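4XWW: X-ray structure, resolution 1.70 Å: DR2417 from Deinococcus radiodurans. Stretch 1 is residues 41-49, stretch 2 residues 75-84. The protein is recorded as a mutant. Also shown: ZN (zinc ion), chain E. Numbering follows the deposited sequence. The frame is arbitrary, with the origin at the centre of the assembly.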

# COMPACT_ATOMS: atom_id res chain seq x y z
N ASP A 41 14.93 -21.29 -36.76
CA ASP A 41 13.74 -20.55 -37.18
C ASP A 41 12.46 -21.11 -36.57
O ASP A 41 11.38 -20.99 -37.14
N GLU A 42 12.58 -21.71 -35.39
CA GLU A 42 11.42 -22.22 -34.68
C GLU A 42 11.27 -21.54 -33.33
O GLU A 42 12.24 -21.33 -32.61
N ILE A 43 10.02 -21.22 -33.00
CA ILE A 43 9.73 -20.63 -31.71
C ILE A 43 8.62 -21.38 -30.99
O ILE A 43 7.61 -21.73 -31.59
N VAL A 44 8.81 -21.62 -29.70
CA VAL A 44 7.75 -22.06 -28.81
C VAL A 44 7.53 -20.97 -27.78
O VAL A 44 8.49 -20.42 -27.25
N VAL A 45 6.27 -20.63 -27.51
CA VAL A 45 5.97 -19.60 -26.50
C VAL A 45 5.31 -20.25 -25.28
O VAL A 45 4.54 -21.20 -25.43
N VAL A 46 5.59 -19.74 -24.09
CA VAL A 46 5.00 -20.31 -22.88
C VAL A 46 4.22 -19.23 -22.13
O VAL A 46 4.79 -18.21 -21.76
N ASP A 47 2.90 -19.40 -22.08
CA ASP A 47 2.00 -18.57 -21.29
C ASP A 47 1.73 -17.23 -21.98
O ASP A 47 2.43 -16.84 -22.91
N GLY A 48 0.70 -16.52 -21.51
CA GLY A 48 0.39 -15.19 -21.99
C GLY A 48 -0.38 -14.41 -20.94
O GLY A 48 -1.57 -14.15 -21.12
N GLY A 49 0.29 -14.05 -19.86
CA GLY A 49 -0.36 -13.43 -18.71
C GLY A 49 -0.68 -11.95 -18.81
O GLY A 49 -0.16 -11.24 -19.67
N ASP A 75 5.73 -16.04 -38.21
CA ASP A 75 5.79 -17.24 -39.05
C ASP A 75 6.61 -18.36 -38.44
O ASP A 75 6.51 -19.51 -38.87
N LYS A 76 7.43 -18.03 -37.45
CA LYS A 76 8.31 -19.03 -36.84
C LYS A 76 7.66 -19.72 -35.65
O LYS A 76 8.13 -20.76 -35.19
N ILE A 77 6.56 -19.15 -35.16
CA ILE A 77 5.91 -19.66 -33.95
C ILE A 77 5.26 -21.02 -34.21
O ILE A 77 4.37 -21.15 -35.06
N LYS A 78 5.75 -22.04 -33.51
CA LYS A 78 5.29 -23.40 -33.75
C LYS A 78 4.14 -23.76 -32.83
O LYS A 78 3.36 -24.67 -33.12
N GLY A 79 4.03 -23.05 -31.72
CA GLY A 79 2.97 -23.34 -30.77
C GLY A 79 3.16 -22.75 -29.40
O GLY A 79 4.13 -22.03 -29.13
N TRP A 80 2.21 -23.08 -28.52
CA TRP A 80 2.12 -22.49 -27.21
C TRP A 80 1.97 -23.57 -26.15
O TRP A 80 1.32 -24.60 -26.38
N ILE A 81 2.59 -23.32 -25.00
CA ILE A 81 2.40 -24.10 -23.78
C ILE A 81 1.71 -23.21 -22.74
O ILE A 81 2.16 -22.09 -22.50
N LEU A 82 0.63 -23.71 -22.14
CA LEU A 82 -0.05 -22.98 -21.07
C LEU A 82 0.07 -23.78 -19.77
O LEU A 82 -0.49 -24.87 -19.66
N THR A 83 0.79 -23.23 -18.78
CA THR A 83 1.12 -24.01 -17.58
C THR A 83 -0.03 -24.14 -16.57
O THR A 83 -0.13 -25.14 -15.89
N HIS A 84 -0.87 -23.11 -16.48
CA HIS A 84 -2.02 -23.12 -15.58
C HIS A 84 -2.89 -21.89 -15.84
O HIS A 84 -2.49 -20.97 -16.55

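Strand 42-46 and the strand beginning at Ile77 lie side by side in parallel, their axes 20° apart, and the alternation of side chains sorts the packing onto two faces of the sheet. On the face carrying Ile43, Val45, Ile77 and Trp80, Ile43 (m, t) and Ile77 (m, t) meet through CG2 of Ile43 and CG1 of Ile77 at 4.2 Å. Val45 (t) fills the hollow between Ile77 and Trp80: its CG2 lies 4.2 Å from Ile77 CG2, while its CG1 reaches Trp80 CZ2 at 3.4 Å. The indole, turned to an unusual chi1 of -127°, lays one face against Val45, whose CB sits 3.7 Å from the centroid of the five-membered ring in a CH-pi contact. The same pose leaves the ring edge free for polar work, and Trp80 NE1 donates to Asp47 O at 3.0 Å.

The other face is built from Val44 and Val46, both t, and Ile81 (m, t). Gly79 contributes no bulk here, and its backbone angles themselves call for glycine. Ile81 spans the two valines, with CD1 4.1 Å from Val44 CG1 and CB 4.0 Å from Val46 CG2; beyond it, Thr83 CG2 packs 4.0 Å from Val46 CG1.

Past the strand, Asp47 (m) bends its carboxylate back to clasp Thr83 (p): OD1 accepts from Thr83 N and OD2 from Thr83 OG1, each at 2.9 Å. Thr83 OG1 in turn accepts from His84 ND1 at 3.0 Å, leaving His84 NE2 to bind zinc at 2.1 Å; a water completes part of the metal's shell.

At the opening end, Lys76 (m, t, t, p) extends along Asp41, its CE 3.5 Å from Asp41 OD1. The aliphatic part of Lys78 passes Glu42, CE to CG at 3.9 Å, and a water donating to Asp41 O is held weakly by Lys78 NZ.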

# COMPACT_ATOMS: atom_id res chain seq x y z
CB ASP A 41 13.64 -20.54 -38.70
CG ASP A 41 14.64 -19.59 -39.34
OD1 ASP A 41 15.19 -18.72 -38.63
OD2 ASP A 41 14.88 -19.71 -40.56
CB GLU A 42 11.50 -23.74 -34.50
CG GLU A 42 11.49 -24.52 -35.83
CD GLU A 42 11.54 -26.03 -35.62
OE1 GLU A 42 11.83 -26.47 -34.49
OE2 GLU A 42 11.29 -26.77 -36.60
CB ILE A 43 9.33 -19.14 -31.85
CG1 ILE A 43 10.58 -18.30 -32.13
CG2 ILE A 43 8.59 -18.66 -30.61
CD1 ILE A 43 10.29 -16.86 -32.57
CB VAL A 44 8.10 -23.39 -28.12
CG1 VAL A 44 6.93 -23.86 -27.24
CG2 VAL A 44 8.46 -24.45 -29.16
CB VAL A 45 5.04 -18.50 -27.06
CG1 VAL A 45 4.95 -17.29 -26.07
CG2 VAL A 45 5.53 -18.01 -28.42
CB VAL A 46 6.08 -20.91 -21.98
CG1 VAL A 46 5.45 -21.46 -20.68
CG2 VAL A 46 6.84 -22.03 -22.72
CB ASP A 47 2.51 -18.40 -19.86
CG ASP A 47 2.29 -19.66 -19.03
OD1 ASP A 47 1.56 -20.55 -19.49
OD2 ASP A 47 2.85 -19.75 -17.92
CB ASP A 75 6.36 -16.90 -40.43
CG ASP A 75 5.39 -16.13 -41.28
OD1 ASP A 75 4.17 -16.18 -40.99
OD2 ASP A 75 5.83 -15.49 -42.25
CB LYS A 76 9.63 -18.38 -36.40
CG LYS A 76 10.46 -17.80 -37.54
CD LYS A 76 11.75 -17.19 -37.01
CE LYS A 76 12.53 -16.52 -38.14
NZ LYS A 76 11.86 -15.29 -38.61
CB ILE A 77 4.84 -18.68 -33.42
CG1 ILE A 77 5.46 -17.33 -33.06
CG2 ILE A 77 4.12 -19.28 -32.18
CD1 ILE A 77 4.44 -16.23 -32.89
CB LYS A 78 6.43 -24.40 -33.57
CG LYS A 78 7.50 -24.28 -34.62
CD LYS A 78 6.91 -24.47 -36.01
CE LYS A 78 7.81 -23.87 -37.06
NZ LYS A 78 7.21 -23.95 -38.43
CB TRP A 80 0.91 -21.55 -27.15
CG TRP A 80 1.20 -20.15 -26.67
CD1 TRP A 80 1.39 -19.74 -25.38
CD2 TRP A 80 1.31 -18.97 -27.48
NE1 TRP A 80 1.61 -18.38 -25.34
CE2 TRP A 80 1.57 -17.89 -26.61
CE3 TRP A 80 1.22 -18.72 -28.86
CZ2 TRP A 80 1.74 -16.58 -27.07
CZ3 TRP A 80 1.39 -17.42 -29.31
CH2 TRP A 80 1.64 -16.37 -28.42
CB ILE A 81 3.75 -24.57 -23.20
CG1 ILE A 81 4.44 -25.54 -24.16
CG2 ILE A 81 3.59 -25.20 -21.82
CD1 ILE A 81 5.86 -25.80 -23.77
CB LEU A 82 -1.53 -22.74 -21.41
CG LEU A 82 -1.83 -22.03 -22.72
CD1 LEU A 82 -3.32 -21.73 -22.82
CD2 LEU A 82 -1.03 -20.73 -22.76
CB THR A 83 2.36 -23.44 -16.83
OG1 THR A 83 2.11 -22.09 -16.40
CG2 THR A 83 3.62 -23.47 -17.74
CB HIS A 84 -1.61 -23.17 -14.08
CG HIS A 84 -0.86 -21.97 -13.56
ND1 HIS A 84 0.40 -21.63 -14.00
CD2 HIS A 84 -1.17 -21.09 -12.57
CE1 HIS A 84 0.84 -20.58 -13.32
NE2 HIS A 84 -0.10 -20.24 -12.44
ZN ZN E . -0.08 -19.27 -10.54
O HOH W 1 9.81 -21.91 -39.33
O HOH W 2 1.20 -17.94 -10.28